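Local coordinates for MutT related protein (Methanosarcina mazei, PDB 3GRN) that probably acts as a MutT-type Nudix hydrolase, splitting a nucleoside-diphosphate-linked or related phosphate compound whose identity is not established, at residues L3-I8 against N77-E82; Y7-Y12 against K84-V89; L14-K19 against G92-A97; F22-R27 against W38-G43. All blocks are in the same frame, centred on the assembly; numbering follows the deposited sequence. Where two conformers were deposited one is given.

Contact 1 (L3-I8 against N77-E82); sequences LEKPYI and NFELTE
Lys-5 and Glu-79 bring their side chains together at about a right angle. CG of Lys-5 stands anti to the backbone N (chi1 -172°), and a bend at chi3 turns CE toward the 80-82 turn, where it lies 3.3 Å from Thr-81 O. From there NZ makes a salt bridge to Glu-79 OE2 at 2.6 Å, reaching the oxygen from its anti side and 31° out of the carboxylate plane. The same nitrogen donates to Leu-80 O at 2.9 Å and, weakly, to Thr-81 O. Next along the chain, Pro-6 sets its CD 3.5 Å from Glu-82 O, with CG close by; the Glu-82 carboxylate is paired with Arg-32. An alanine in place of Lys-5 would probably leave Glu-79 without this counter-charge and the carbonyls of Leu-80 and Thr-81 without their shared donor. The contact lies at the surface, where the N-terminal lead-in to strand 7-16 meets the turn between strands 72-79 and 84-94. One ammonium thus serves a carboxylate and a carbonyl, with a second carbonyl held weakly, an oxygen-rich setting likely to favour the charged lysine.

Contact 2 (Y7-Y12 against K84-V89); sequences YIISVY and KVIAIV
Tyr-12 turns the edge of its ring to Ala-87, whose CB lies near the ring plane, 3.5 Å from CE2; Phe-126 of helix 124-137 adds an edge-to-face partner. At the other end of the pairing the Tyr-7 ring is approached obliquely by Lys-84 CB and by Ile-86 CD1, the latter 3.7 Å from CD1 of the tyrosine. Tyr-7 and Lys-84 run side by side and point the same way. In the lysine a bend at chi3 (87°) keeps CE alongside the phenol, and NZ donates to Tyr-7 OH at 3.2 Å. An alanine at Lys-84 would keep the CB contact but would probably leave Tyr-7 OH without this donor and its ring freer to move.

On the face of Tyr-7 and Lys-84, Ile-9 CG2 meets Ile-88 CD1 at 3.8 Å, and Leu-51 of helix 51-63 packs on both. On the face of Tyr-12, Ile-8 CG1 touches Val-85 CG2 at 3.9 Å, while Ser-10 OG sits against a methyl of the same valine. Between the faces, five backbone bonds join the strands, from Ile-8 N to Lys-84 O at 2.9 Å through to Tyr-12 N and Ile-88 O at the same length.

Six successive bridges, with the strands 29° apart, form the parallel pair of the mixed Nudix sheet, strand 72-79 flanking 84-94 and strand 38-44 flanking 7-16; a helix covers each face, as in the alpha/beta/alpha sandwich of that fold.

Contact 3 (L14-K19 against G92-A97); sequences LIRNEK and GGYVVA
Arg-16 and Tyr-94 pair across the C-terminal ends of the two neighbouring parallel strands of the mixed Nudix sheet. In one of its two conformers the arginine chain runs extended from CG to NE and lays its CD over one face of the tyrosine, offset toward the rim. This is a CH-pi contact, with Arg-16 CD 3.9 Å from the ring centroid. The guanidinium is turned only 26° from the ring plane. Its NH1 adds a weak bond to Gly-93 O, the carbonyl that already accepts Arg-16 N at 3.0 Å, while NH2 forms a salt bridge with Asp-91. Phe-133 of helix 124-137 also packs on Arg-16.

Val-95, the third large contributor, takes part through both backbone and side chain. Its N donates to Arg-16 O at 2.8 Å, and its CG2 presses against Ile-15 CG2 at 3.6 Å, with Trp-110 of strand 105-111 touching both residues.

Two glycines precede Tyr-94, for different reasons. Gly-92 N binds Leu-14 O at 2.7 Å, an approach so close that a beta carbon on Gly-92 would be crowded by Ile-15 CG1 and by that same oxygen. Gly-93 has a positive phi (81°), a backbone that suits glycine by itself. Past the strands, Glu-18 CG touches Val-96 CG2, their side chains crossing at about a right angle. Asn-17 O comes in at the edge of the tyrosine ring, near its plane, 3.2 Å from Tyr-94 CD1.

Contact 4 (F22-R27 against W38-G43); sequences FLLLRR and WDLPGG
Leu-25 and Asp-39 hold the hairpin of strands 22-27 and 38-44 together through two backbone bonds: Leu-25 N to Asp-39 O at 2.9 Å, and Asp-39 N back to Leu-25 O at 2.7 Å. They are an antiparallel hydrogen-bonded pair; Arg-26 and Trp-38 form the adjacent non-hydrogen-bonded one. Beyond Pro-41 the chain runs into the Nudix box, which begins at Gly-43.

The second pair carries the aromatic contact. Arg-26 CB stands 3.7 Å above the centre of the six-membered ring of Trp-38, a CH-pi contact, and its CD lies 3.7 Å from NE1. The guanidinium beyond is bound by Glu-107 and Glu-29.

Apolar packing follows toward Pro-41. Leu-24 CD2 meets Leu-40 CD2 at 3.5 Å, and Pro-41 CG lies 4.0 Å from both Leu-23 CD2 and Leu-25 CD1.

The charged contact is a salt bridge, Arg-27 NH1 to Asp-39 OD2 at 3.0 Å in one of the aspartate's two conformers, with guanidinium and carboxylate planes 56° apart. Arg-27 NH2 also donates to Thr-33 O. The buried carboxylate thus has a cationic partner, and the same arginine, through Thr-33 O, ties the hairpin loop to the strands.

From the N terminus, the lead-in to strand 7-16 reaches forward to 77-82 in contact 1; the strand itself then runs beside 84-94 in contacts 2 and 3. Each of these closes a loop of about seventy residues. Contacts 1 and 2 share Tyr-7 and Ile-8; contact 3 crosses both, its first segment starting inside their loops and its second lying beyond them. Contact 4 closes a short hairpin nested inside all three loops. Both its strands reach strand 7-16: Gly-43 N of 38-44 meets Val-11 O, and Leu-23 N of 22-27 meets Ile-15 O. Together they join the 72-94 hairpin, the central strand 7-16 and the 22-44 hairpin in one sheet.

Contact 1 (L3-I8 against N77-E82)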
loop_
_atom_site.group_PDB
_atom_site.type_symbol
_atom_site.label_atom_id
_atom_site.label_comp_id
_atom_site.label_asym_id
_atom_site.label_seq_id
_atom_site.Cartn_x
_atom_site.Cartn_y
_atom_site.Cartn_z
ATOM N N LEU A 3 20.043 9.520 15.605
ATOM C CA LEU A 3 20.360 8.344 14.790
ATOM C C LEU A 3 20.506 8.740 13.333
ATOM O O LEU A 3 19.679 9.486 12.800
ATOM C CB LEU A 3 19.272 7.271 14.900
ATOM C CG LEU A 3 18.971 6.579 16.229
ATOM C CD1 LEU A 3 17.798 5.646 15.982
ATOM C CD2 LEU A 3 20.158 5.806 16.736
ATOM N N GLU A 4 21.552 8.224 12.694
ATOM C CA GLU A 4 21.827 8.517 11.286
ATOM C C GLU A 4 20.752 7.927 10.379
ATOM O O GLU A 4 20.421 8.501 9.340
ATOM C CB GLU A 4 23.213 8.006 10.895
ATOM C CG GLU A 4 24.350 8.714 11.627
ATOM C CD GLU A 4 25.590 7.855 11.774
ATOM O OE1 GLU A 4 25.455 6.618 11.903
ATOM O OE2 GLU A 4 26.702 8.426 11.766
ATOM N N LYS A 5 20.174 6.808 10.813
ATOM C CA LYS A 5 19.139 6.127 10.054
ATOM C C LYS A 5 18.008 5.721 11.015
ATOM O O LYS A 5 18.298 5.099 12.035
ATOM C CB LYS A 5 19.760 4.893 9.417
ATOM C CG LYS A 5 18.893 4.178 8.440
ATOM C CD LYS A 5 19.628 2.988 7.826
ATOM C CE LYS A 5 20.747 3.463 6.886
ATOM N NZ LYS A 5 21.284 2.321 6.079
ATOM N N PRO A 6 16.753 6.085 10.686
ATOM C CA PRO A 6 15.618 5.806 11.583
ATOM C C PRO A 6 15.259 4.326 11.601
ATOM O O PRO A 6 15.562 3.599 10.633
ATOM C CB PRO A 6 14.467 6.584 10.949
ATOM C CG PRO A 6 14.809 6.619 9.483
ATOM C CD PRO A 6 16.313 6.778 9.465
ATOM N N TYR A 7 14.647 3.893 12.705
ATOM C CA TYR A 7 14.055 2.546 12.795
ATOM C C TYR A 7 12.575 2.633 12.475
ATOM O O TYR A 7 11.928 3.635 12.810
ATOM C CB TYR A 7 14.212 1.949 14.195
ATOM C CG TYR A 7 15.585 1.469 14.540
ATOM C CD1 TYR A 7 15.954 0.140 14.288
ATOM C CD2 TYR A 7 16.516 2.319 15.144
ATOM C CE1 TYR A 7 17.231 -0.324 14.610
ATOM C CE2 TYR A 7 17.798 1.873 15.474
ATOM C CZ TYR A 7 18.154 0.552 15.192
ATOM O OH TYR A 7 19.413 0.096 15.503
ATOM N N ILE A 8 12.030 1.582 11.845
ATOM C CA ILE A 8 10.591 1.437 11.681
ATOM C C ILE A 8 10.192 0.036 12.111
ATOM O O ILE A 8 11.046 -0.868 12.140
ATOM C CB ILE A 8 10.093 1.710 10.239
ATOM C CG1 ILE A 8 10.607 0.639 9.285
ATOM C CG2 ILE A 8 10.483 3.163 9.786
ATOM C CD1 ILE A 8 9.751 0.397 8.089
ATOM N N ASN A 77 15.235 -8.613 11.883
ATOM C CA ASN A 77 15.726 -7.236 11.788
ATOM C C ASN A 77 16.603 -7.111 10.545
ATOM O O ASN A 77 17.408 -8.010 10.271
ATOM C CB ASN A 77 16.574 -6.854 13.012
ATOM C CG ASN A 77 15.825 -6.965 14.329
ATOM O OD1 ASN A 77 14.641 -6.651 14.424
ATOM N ND2 ASN A 77 16.535 -7.400 15.366
ATOM N N PHE A 78 16.480 -6.015 9.808
ATOM C CA PHE A 78 17.351 -5.818 8.640
ATOM C C PHE A 78 17.466 -4.342 8.299
ATOM O O PHE A 78 16.540 -3.547 8.558
ATOM C CB PHE A 78 16.878 -6.621 7.412
ATOM C CG PHE A 78 15.453 -6.369 7.007
ATOM C CD1 PHE A 78 15.138 -5.446 6.024
ATOM C CD2 PHE A 78 14.398 -7.115 7.595
ATOM C CE1 PHE A 78 13.814 -5.222 5.639
ATOM C CE2 PHE A 78 13.089 -6.903 7.223
ATOM C CZ PHE A 78 12.786 -5.949 6.236
ATOM N N GLU A 79 18.607 -4.005 7.706
ATOM C CA GLU A 79 18.876 -2.637 7.309
ATOM C C GLU A 79 18.563 -2.403 5.825
ATOM O O GLU A 79 18.924 -3.201 4.953
ATOM C CB GLU A 79 20.327 -2.284 7.629
ATOM C CG GLU A 79 20.706 -0.849 7.317
ATOM C CD GLU A 79 22.107 -0.472 7.784
ATOM O OE1 GLU A 79 22.929 -1.377 8.061
ATOM O OE2 GLU A 79 22.385 0.736 7.882
ATOM N N LEU A 80 17.892 -1.302 5.540
ATOM C CA LEU A 80 17.713 -0.868 4.157
ATOM C C LEU A 80 18.471 0.436 3.988
ATOM O O LEU A 80 18.973 0.997 4.964
ATOM C CB LEU A 80 16.241 -0.662 3.848
ATOM C CG LEU A 80 15.328 -1.892 3.986
ATOM C CD1 LEU A 80 13.862 -1.494 3.791
ATOM C CD2 LEU A 80 15.719 -2.977 2.986
ATOM N N THR A 81 18.541 0.936 2.757
ATOM C CA THR A 81 19.290 2.150 2.542
ATOM C C THR A 81 18.753 3.341 3.376
ATOM O O THR A 81 19.544 4.120 3.918
ATOM C CB THR A 81 19.478 2.482 1.026
ATOM O OG1 THR A 81 20.296 3.645 0.931
ATOM C CG2 THR A 81 18.136 2.747 0.348
ATOM N N GLU A 82 17.428 3.478 3.512
ATOM C CA GLU A 82 16.957 4.685 4.190
ATOM C C GLU A 82 16.343 4.479 5.574
ATOM O O GLU A 82 15.996 5.458 6.231
ATOM C CB GLU A 82 16.052 5.512 3.283
ATOM C CG GLU A 82 14.659 5.000 3.164
ATOM C CD GLU A 82 14.038 5.353 1.829
ATOM O OE1 GLU A 82 14.280 6.476 1.321
ATOM O OE2 GLU A 82 13.301 4.495 1.293
#

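Contact 2 (Y7-Y12 against K84-V89)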
loop_
_atom_site.group_PDB
_atom_site.type_symbol
_atom_site.label_atom_id
_atom_site.label_comp_id
_atom_site.label_asym_id
_atom_site.label_seq_id
_atom_site.Cartn_x
_atom_site.Cartn_y
_atom_site.Cartn_z
ATOM N N TYR A 7 14.647 3.893 12.705
ATOM C CA TYR A 7 14.055 2.546 12.795
ATOM C C TYR A 7 12.575 2.633 12.475
ATOM O O TYR A 7 11.928 3.635 12.810
ATOM C CB TYR A 7 14.212 1.949 14.195
ATOM C CG TYR A 7 15.585 1.469 14.540
ATOM C CD1 TYR A 7 15.954 0.140 14.288
ATOM C CD2 TYR A 7 16.516 2.319 15.144
ATOM C CE1 TYR A 7 17.231 -0.324 14.610
ATOM C CE2 TYR A 7 17.798 1.873 15.474
ATOM C CZ TYR A 7 18.154 0.552 15.192
ATOM O OH TYR A 7 19.413 0.096 15.503
ATOM N N ILE A 8 12.030 1.582 11.845
ATOM C CA ILE A 8 10.591 1.437 11.681
ATOM C C ILE A 8 10.192 0.036 12.111
ATOM O O ILE A 8 11.046 -0.868 12.140
ATOM C CB ILE A 8 10.093 1.710 10.239
ATOM C CG1 ILE A 8 10.607 0.639 9.285
ATOM C CG2 ILE A 8 10.483 3.163 9.786
ATOM C CD1 ILE A 8 9.751 0.397 8.089
ATOM N N ILE A 9 8.919 -0.106 12.510
ATOM C CA ILE A 9 8.382 -1.410 12.929
ATOM C C ILE A 9 7.545 -1.971 11.773
ATOM O O ILE A 9 6.691 -1.269 11.194
ATOM C CB ILE A 9 7.495 -1.305 14.231
ATOM C CG1 ILE A 9 8.230 -0.575 15.364
ATOM C CG2 ILE A 9 6.982 -2.713 14.683
ATOM C CD1 ILE A 9 9.536 -1.236 15.804
ATOM N N SER A 10 7.794 -3.231 11.444
ATOM C CA SER A 10 7.010 -3.938 10.447
ATOM C C SER A 10 6.486 -5.220 11.051
ATOM O O SER A 10 6.965 -5.655 12.104
ATOM C CB SER A 10 7.824 -4.237 9.188
ATOM O OG SER A 10 8.130 -3.036 8.493
ATOM N N VAL A 11 5.465 -5.785 10.418
ATOM C CA VAL A 11 4.915 -7.082 10.821
ATOM C C VAL A 11 4.770 -8.027 9.621
ATOM O O VAL A 11 4.412 -7.604 8.519
ATOM C CB VAL A 11 3.561 -6.919 11.552
ATOM C CG1 VAL A 11 3.761 -6.309 12.934
ATOM C CG2 VAL A 11 2.602 -6.023 10.739
ATOM N N TYR A 12 5.074 -9.298 9.836
ATOM C CA TYR A 12 4.900 -10.345 8.804
ATOM C C TYR A 12 4.050 -11.503 9.317
ATOM O O TYR A 12 3.956 -11.724 10.537
ATOM C CB TYR A 12 6.248 -10.834 8.287
ATOM C CG TYR A 12 6.995 -9.716 7.594
ATOM C CD1 TYR A 12 6.687 -9.379 6.271
ATOM C CD2 TYR A 12 7.944 -8.955 8.263
ATOM C CE1 TYR A 12 7.339 -8.335 5.602
ATOM C CE2 TYR A 12 8.599 -7.875 7.595
ATOM C CZ TYR A 12 8.269 -7.578 6.269
ATOM O OH TYR A 12 8.893 -6.551 5.582
ATOM N N LYS A 84 16.171 1.280 9.116
ATOM C CA LYS A 84 16.348 -0.058 9.687
ATOM C C LYS A 84 14.986 -0.608 10.070
ATOM O O LYS A 84 14.180 0.094 10.676
ATOM C CB LYS A 84 17.247 -0.011 10.924
ATOM C CG LYS A 84 18.708 0.477 10.593
ATOM C CD LYS A 84 19.661 0.370 11.779
ATOM C CE LYS A 84 20.306 -1.020 11.860
ATOM N NZ LYS A 84 21.129 -1.242 13.095
ATOM N N VAL A 85 14.750 -1.869 9.746
ATOM C CA VAL A 85 13.473 -2.481 9.992
ATOM C C VAL A 85 13.565 -3.448 11.193
ATOM O O VAL A 85 14.480 -4.263 11.293
ATOM C CB VAL A 85 12.961 -3.189 8.729
ATOM C CG1 VAL A 85 11.658 -3.929 9.012
ATOM C CG2 VAL A 85 12.787 -2.149 7.571
ATOM N N ILE A 86 12.643 -3.295 12.125
ATOM C CA ILE A 86 12.477 -4.271 13.198
ATOM C C ILE A 86 11.126 -4.901 12.897
ATOM O O ILE A 86 10.090 -4.208 12.920
ATOM C CB ILE A 86 12.357 -3.613 14.585
ATOM C CG1 ILE A 86 13.651 -2.886 14.987
ATOM C CG2 ILE A 86 12.005 -4.684 15.636
ATOM C CD1 ILE A 86 13.419 -1.808 16.057
ATOM N N ALA A 87 11.134 -6.192 12.601
ATOM C CA ALA A 87 9.899 -6.840 12.155
ATOM C C ALA A 87 9.502 -7.990 13.078
ATOM O O ALA A 87 10.344 -8.796 13.490
ATOM C CB ALA A 87 10.029 -7.325 10.757
ATOM N N ILE A 88 8.220 -8.028 13.412
ATOM C CA ILE A 88 7.691 -9.082 14.270
ATOM C C ILE A 88 6.876 -10.028 13.388
ATOM O O ILE A 88 6.038 -9.585 12.573
ATOM C CB ILE A 88 6.872 -8.520 15.475
ATOM C CG1 ILE A 88 7.752 -7.620 16.365
ATOM C CG2 ILE A 88 6.343 -9.652 16.342
ATOM C CD1 ILE A 88 7.791 -6.166 15.962
ATOM N N VAL A 89 7.141 -11.327 13.541
ATOM C CA VAL A 89 6.528 -12.342 12.687
ATOM C C VAL A 89 5.451 -13.051 13.509
ATOM O O VAL A 89 5.717 -13.503 14.628
ATOM C CB VAL A 89 7.548 -13.365 12.143
ATOM C CG1 VAL A 89 6.830 -14.335 11.253
ATOM C CG2 VAL A 89 8.676 -12.667 11.347
#

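Contact 3 (L14-K19 against G92-A97)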
loop_
_atom_site.group_PDB
_atom_site.type_symbol
_atom_site.label_atom_id
_atom_site.label_comp_id
_atom_site.label_asym_id
_atom_site.label_seq_id
_atom_site.Cartn_x
_atom_site.Cartn_y
_atom_site.Cartn_z
ATOM N N LEU A 14 3.153 -15.734 8.951
ATOM C CA LEU A 14 3.421 -17.089 8.470
ATOM C C LEU A 14 2.071 -17.754 8.242
ATOM O O LEU A 14 1.363 -18.099 9.195
ATOM C CB LEU A 14 4.190 -17.915 9.504
ATOM C CG LEU A 14 5.614 -17.503 9.812
ATOM C CD1 LEU A 14 6.169 -18.425 10.919
ATOM C CD2 LEU A 14 6.500 -17.546 8.579
ATOM N N ILE A 15 1.731 -17.926 6.976
ATOM C CA ILE A 15 0.428 -18.472 6.609
ATOM C C ILE A 15 0.680 -19.754 5.853
ATOM O O ILE A 15 1.363 -19.721 4.837
ATOM C CB ILE A 15 -0.338 -17.491 5.721
ATOM C CG1 ILE A 15 -0.623 -16.202 6.502
ATOM C CG2 ILE A 15 -1.628 -18.107 5.212
ATOM C CD1 ILE A 15 -1.279 -15.136 5.700
ATOM N N ARG A 16 0.075 -20.851 6.328
ATOM C CA ARG A 16 0.273 -22.173 5.715
ATOM C C ARG A 16 -0.986 -22.698 5.037
ATOM O O ARG A 16 -2.095 -22.325 5.402
ATOM C CB ARG A 16 0.735 -23.205 6.753
ATOM C CG ARG A 16 1.981 -22.819 7.517
ATOM C CD ARG A 16 2.106 -23.721 8.724
ATOM N NE ARG A 16 3.033 -23.200 9.720
ATOM C CZ ARG A 16 2.725 -22.285 10.634
ATOM N NH1 ARG A 16 1.503 -21.760 10.693
ATOM N NH2 ARG A 16 3.654 -21.885 11.489
ATOM N N ASN A 17 -0.789 -23.569 4.047
ATOM C CA ASN A 17 -1.900 -24.250 3.394
ATOM C C ASN A 17 -2.143 -25.602 4.054
ATOM O O ASN A 17 -1.478 -25.943 5.038
ATOM C CB ASN A 17 -1.672 -24.388 1.874
ATOM C CG ASN A 17 -0.432 -25.222 1.498
ATOM O OD1 ASN A 17 0.215 -25.857 2.334
ATOM N ND2 ASN A 17 -0.106 -25.211 0.211
ATOM N N GLU A 18 -3.062 -26.382 3.482
ATOM C CA GLU A 18 -3.387 -27.729 3.978
ATOM C C GLU A 18 -2.168 -28.657 4.091
ATOM O O GLU A 18 -2.141 -29.554 4.943
ATOM C CB GLU A 18 -4.447 -28.382 3.088
ATOM C CG GLU A 18 -5.627 -27.470 2.759
ATOM C CD GLU A 18 -5.518 -26.799 1.385
ATOM O OE1 GLU A 18 -4.540 -26.057 1.139
ATOM O OE2 GLU A 18 -6.425 -27.005 0.550
ATOM N N LYS A 19 -1.175 -28.426 3.236
ATOM C CA LYS A 19 0.052 -29.207 3.199
ATOM C C LYS A 19 1.145 -28.681 4.142
ATOM O O LYS A 19 2.193 -29.320 4.285
ATOM C CB LYS A 19 0.578 -29.265 1.768
ATOM C CG LYS A 19 -0.281 -30.104 0.827
ATOM C CD LYS A 19 -0.053 -29.758 -0.647
ATOM C CE LYS A 19 -0.799 -28.482 -1.072
ATOM N NZ LYS A 19 -2.235 -28.458 -0.646
ATOM N N GLY A 92 0.054 -17.270 11.454
ATOM C CA GLY A 92 -1.266 -17.064 10.884
ATOM C C GLY A 92 -2.007 -18.379 10.716
ATOM O O GLY A 92 -3.137 -18.390 10.234
ATOM N N GLY A 93 -1.372 -19.484 11.096
ATOM C CA GLY A 93 -2.054 -20.779 11.139
ATOM C C GLY A 93 -2.138 -21.433 9.776
ATOM O O GLY A 93 -1.257 -21.248 8.937
ATOM N N TYR A 94 -3.209 -22.202 9.566
ATOM C CA TYR A 94 -3.427 -22.967 8.338
ATOM C C TYR A 94 -4.726 -22.500 7.709
ATOM O O TYR A 94 -5.756 -22.441 8.394
ATOM C CB TYR A 94 -3.526 -24.473 8.634
ATOM C CG TYR A 94 -2.251 -25.118 9.124
ATOM C CD1 TYR A 94 -1.481 -25.895 8.273
ATOM C CD2 TYR A 94 -1.827 -24.968 10.451
ATOM C CE1 TYR A 94 -0.310 -26.500 8.711
ATOM C CE2 TYR A 94 -0.653 -25.561 10.900
ATOM C CZ TYR A 94 0.096 -26.331 10.022
ATOM O OH TYR A 94 1.260 -26.927 10.443
ATOM N N VAL A 95 -4.671 -22.155 6.420
ATOM C CA VAL A 95 -5.829 -21.641 5.685
ATOM C C VAL A 95 -6.101 -22.370 4.370
ATOM O O VAL A 95 -5.219 -22.991 3.777
ATOM C CB VAL A 95 -5.751 -20.099 5.371
ATOM C CG1 VAL A 95 -5.578 -19.257 6.644
ATOM C CG2 VAL A 95 -4.666 -19.793 4.332
ATOM N N VAL A 96 -7.344 -22.268 3.926
ATOM C CA VAL A 96 -7.739 -22.714 2.609
ATOM C C VAL A 96 -8.215 -21.428 1.947
ATOM O O VAL A 96 -9.294 -20.920 2.264
ATOM C CB VAL A 96 -8.892 -23.775 2.667
ATOM C CG1 VAL A 96 -9.251 -24.246 1.270
ATOM C CG2 VAL A 96 -8.503 -24.970 3.555
ATOM N N ALA A 97 -7.379 -20.871 1.073
ATOM C CA ALA A 97 -7.688 -19.603 0.427
ATOM C C ALA A 97 -7.136 -19.545 -0.984
ATOM O O ALA A 97 -6.079 -20.105 -1.273
ATOM C CB ALA A 97 -7.143 -18.436 1.261
#

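Contact 4 (F22-R27 against W38-G43)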
loop_
_atom_site.group_PDB
_atom_site.type_symbol
_atom_site.label_atom_id
_atom_site.label_comp_id
_atom_site.label_asym_id
_atom_site.label_seq_id
_atom_site.Cartn_x
_atom_site.Cartn_y
_atom_site.Cartn_z
ATOM N N PHE A 22 4.410 -22.660 3.223
ATOM C CA PHE A 22 4.252 -21.238 3.582
ATOM C C PHE A 22 3.980 -20.337 2.389
ATOM O O PHE A 22 4.562 -20.501 1.327
ATOM C CB PHE A 22 5.505 -20.720 4.300
ATOM C CG PHE A 22 5.773 -21.401 5.615
ATOM C CD1 PHE A 22 5.205 -20.932 6.786
ATOM C CD2 PHE A 22 6.600 -22.522 5.671
ATOM C CE1 PHE A 22 5.453 -21.558 8.008
ATOM C CE2 PHE A 22 6.850 -23.160 6.880
ATOM C CZ PHE A 22 6.283 -22.678 8.047
ATOM N N LEU A 23 3.127 -19.347 2.605
ATOM C CA LEU A 23 2.795 -18.377 1.565
ATOM C C LEU A 23 3.902 -17.345 1.406
ATOM O O LEU A 23 4.189 -16.576 2.342
ATOM C CB LEU A 23 1.466 -17.672 1.895
ATOM C CG LEU A 23 0.986 -16.630 0.866
ATOM C CD1 LEU A 23 0.884 -17.165 -0.563
ATOM C CD2 LEU A 23 -0.321 -15.952 1.314
ATOM N N LEU A 24 4.514 -17.325 0.218
ATOM C CA LEU A 24 5.453 -16.260 -0.145
ATOM C C LEU A 24 4.898 -15.437 -1.306
ATOM O O LEU A 24 4.142 -15.948 -2.132
ATOM C CB LEU A 24 6.837 -16.800 -0.510
ATOM C CG LEU A 24 7.485 -17.789 0.443
ATOM C CD1 LEU A 24 8.895 -18.093 -0.040
ATOM C CD2 LEU A 24 7.513 -17.253 1.845
ATOM N N LEU A 25 5.283 -14.171 -1.361
ATOM C CA LEU A 25 4.802 -13.253 -2.387
ATOM C C LEU A 25 6.004 -12.587 -3.028
ATOM O O LEU A 25 6.943 -12.225 -2.330
ATOM C CB LEU A 25 3.972 -12.158 -1.726
ATOM C CG LEU A 25 2.852 -12.575 -0.777
ATOM C CD1 LEU A 25 2.202 -11.294 -0.196
ATOM C CD2 LEU A 25 1.846 -13.388 -1.521
ATOM N N ARG A 26 5.970 -12.401 -4.346
ATOM C CA ARG A 26 7.060 -11.685 -5.016
ATOM C C ARG A 26 6.691 -10.240 -5.251
ATOM O O ARG A 26 5.663 -9.973 -5.845
ATOM C CB ARG A 26 7.444 -12.364 -6.327
ATOM C CG ARG A 26 8.680 -11.724 -6.942
ATOM C CD ARG A 26 9.357 -12.606 -7.949
ATOM N NE ARG A 26 8.821 -12.425 -9.286
ATOM C CZ ARG A 26 9.173 -11.458 -10.138
ATOM N NH1 ARG A 26 8.608 -11.413 -11.335
ATOM N NH2 ARG A 26 10.065 -10.522 -9.812
ATOM N N ARG A 27 7.553 -9.319 -4.830
ATOM C CA ARG A 27 7.286 -7.890 -4.831
ATOM C C ARG A 27 7.310 -7.313 -6.251
ATOM O O ARG A 27 8.059 -7.796 -7.090
ATOM C CB ARG A 27 8.317 -7.162 -3.976
ATOM C CG ARG A 27 8.293 -7.545 -2.501
ATOM C CD ARG A 27 9.449 -6.905 -1.704
ATOM N NE ARG A 27 9.378 -5.441 -1.643
ATOM C CZ ARG A 27 8.612 -4.747 -0.799
ATOM N NH1 ARG A 27 7.831 -5.372 0.072
ATOM N NH2 ARG A 27 8.612 -3.418 -0.834
ATOM N N TRP A 38 11.261 -11.978 -3.484
ATOM C CA TRP A 38 10.304 -12.732 -2.641
ATOM C C TRP A 38 10.228 -12.176 -1.192
ATOM O O TRP A 38 11.217 -11.670 -0.676
ATOM C CB TRP A 38 10.628 -14.229 -2.653
ATOM C CG TRP A 38 10.384 -14.826 -3.991
ATOM C CD1 TRP A 38 11.291 -14.955 -5.014
ATOM C CD2 TRP A 38 9.141 -15.326 -4.491
ATOM N NE1 TRP A 38 10.689 -15.525 -6.112
ATOM C CE2 TRP A 38 9.369 -15.761 -5.820
ATOM C CE3 TRP A 38 7.853 -15.456 -3.948
ATOM C CZ2 TRP A 38 8.359 -16.321 -6.607
ATOM C CZ3 TRP A 38 6.853 -16.014 -4.733
ATOM C CH2 TRP A 38 7.114 -16.437 -6.047
ATOM N N ASP A 39 9.039 -12.255 -0.572
ATOM C CA ASP A 39 8.740 -11.629 0.711
ATOM C C ASP A 39 7.652 -12.448 1.436
ATOM O O ASP A 39 6.994 -13.291 0.822
ATOM C CB ASP A 39 8.248 -10.192 0.450
ATOM C CG ASP A 39 8.544 -9.234 1.599
ATOM O OD1 ASP A 39 8.829 -9.692 2.715
ATOM O OD2 ASP A 39 8.485 -8.002 1.391
ATOM N N LEU A 40 7.439 -12.183 2.719
ATOM C CA LEU A 40 6.290 -12.729 3.423
ATOM C C LEU A 40 5.199 -11.680 3.332
ATOM O O LEU A 40 5.513 -10.473 3.174
ATOM C CB LEU A 40 6.611 -12.990 4.898
ATOM C CG LEU A 40 7.551 -14.132 5.284
ATOM C CD1 LEU A 40 7.749 -14.144 6.785
ATOM C CD2 LEU A 40 6.950 -15.468 4.857
ATOM N N PRO A 41 3.925 -12.097 3.496
ATOM C CA PRO A 41 2.852 -11.105 3.645
ATOM C C PRO A 41 3.102 -10.251 4.876
ATOM O O PRO A 41 3.519 -10.776 5.893
ATOM C CB PRO A 41 1.606 -11.965 3.878
ATOM C CG PRO A 41 1.941 -13.272 3.316
ATOM C CD PRO A 41 3.395 -13.473 3.527
ATOM N N GLY A 42 2.929 -8.951 4.744
ATOM C CA GLY A 42 3.117 -8.035 5.875
ATOM C C GLY A 42 3.630 -6.703 5.411
ATOM O O GLY A 42 3.653 -6.426 4.202
ATOM N N GLY A 43 4.052 -5.864 6.356
ATOM C CA GLY A 43 4.573 -4.555 5.993
ATOM C C GLY A 43 4.616 -3.653 7.197
ATOM O O GLY A 43 4.484 -4.132 8.330
#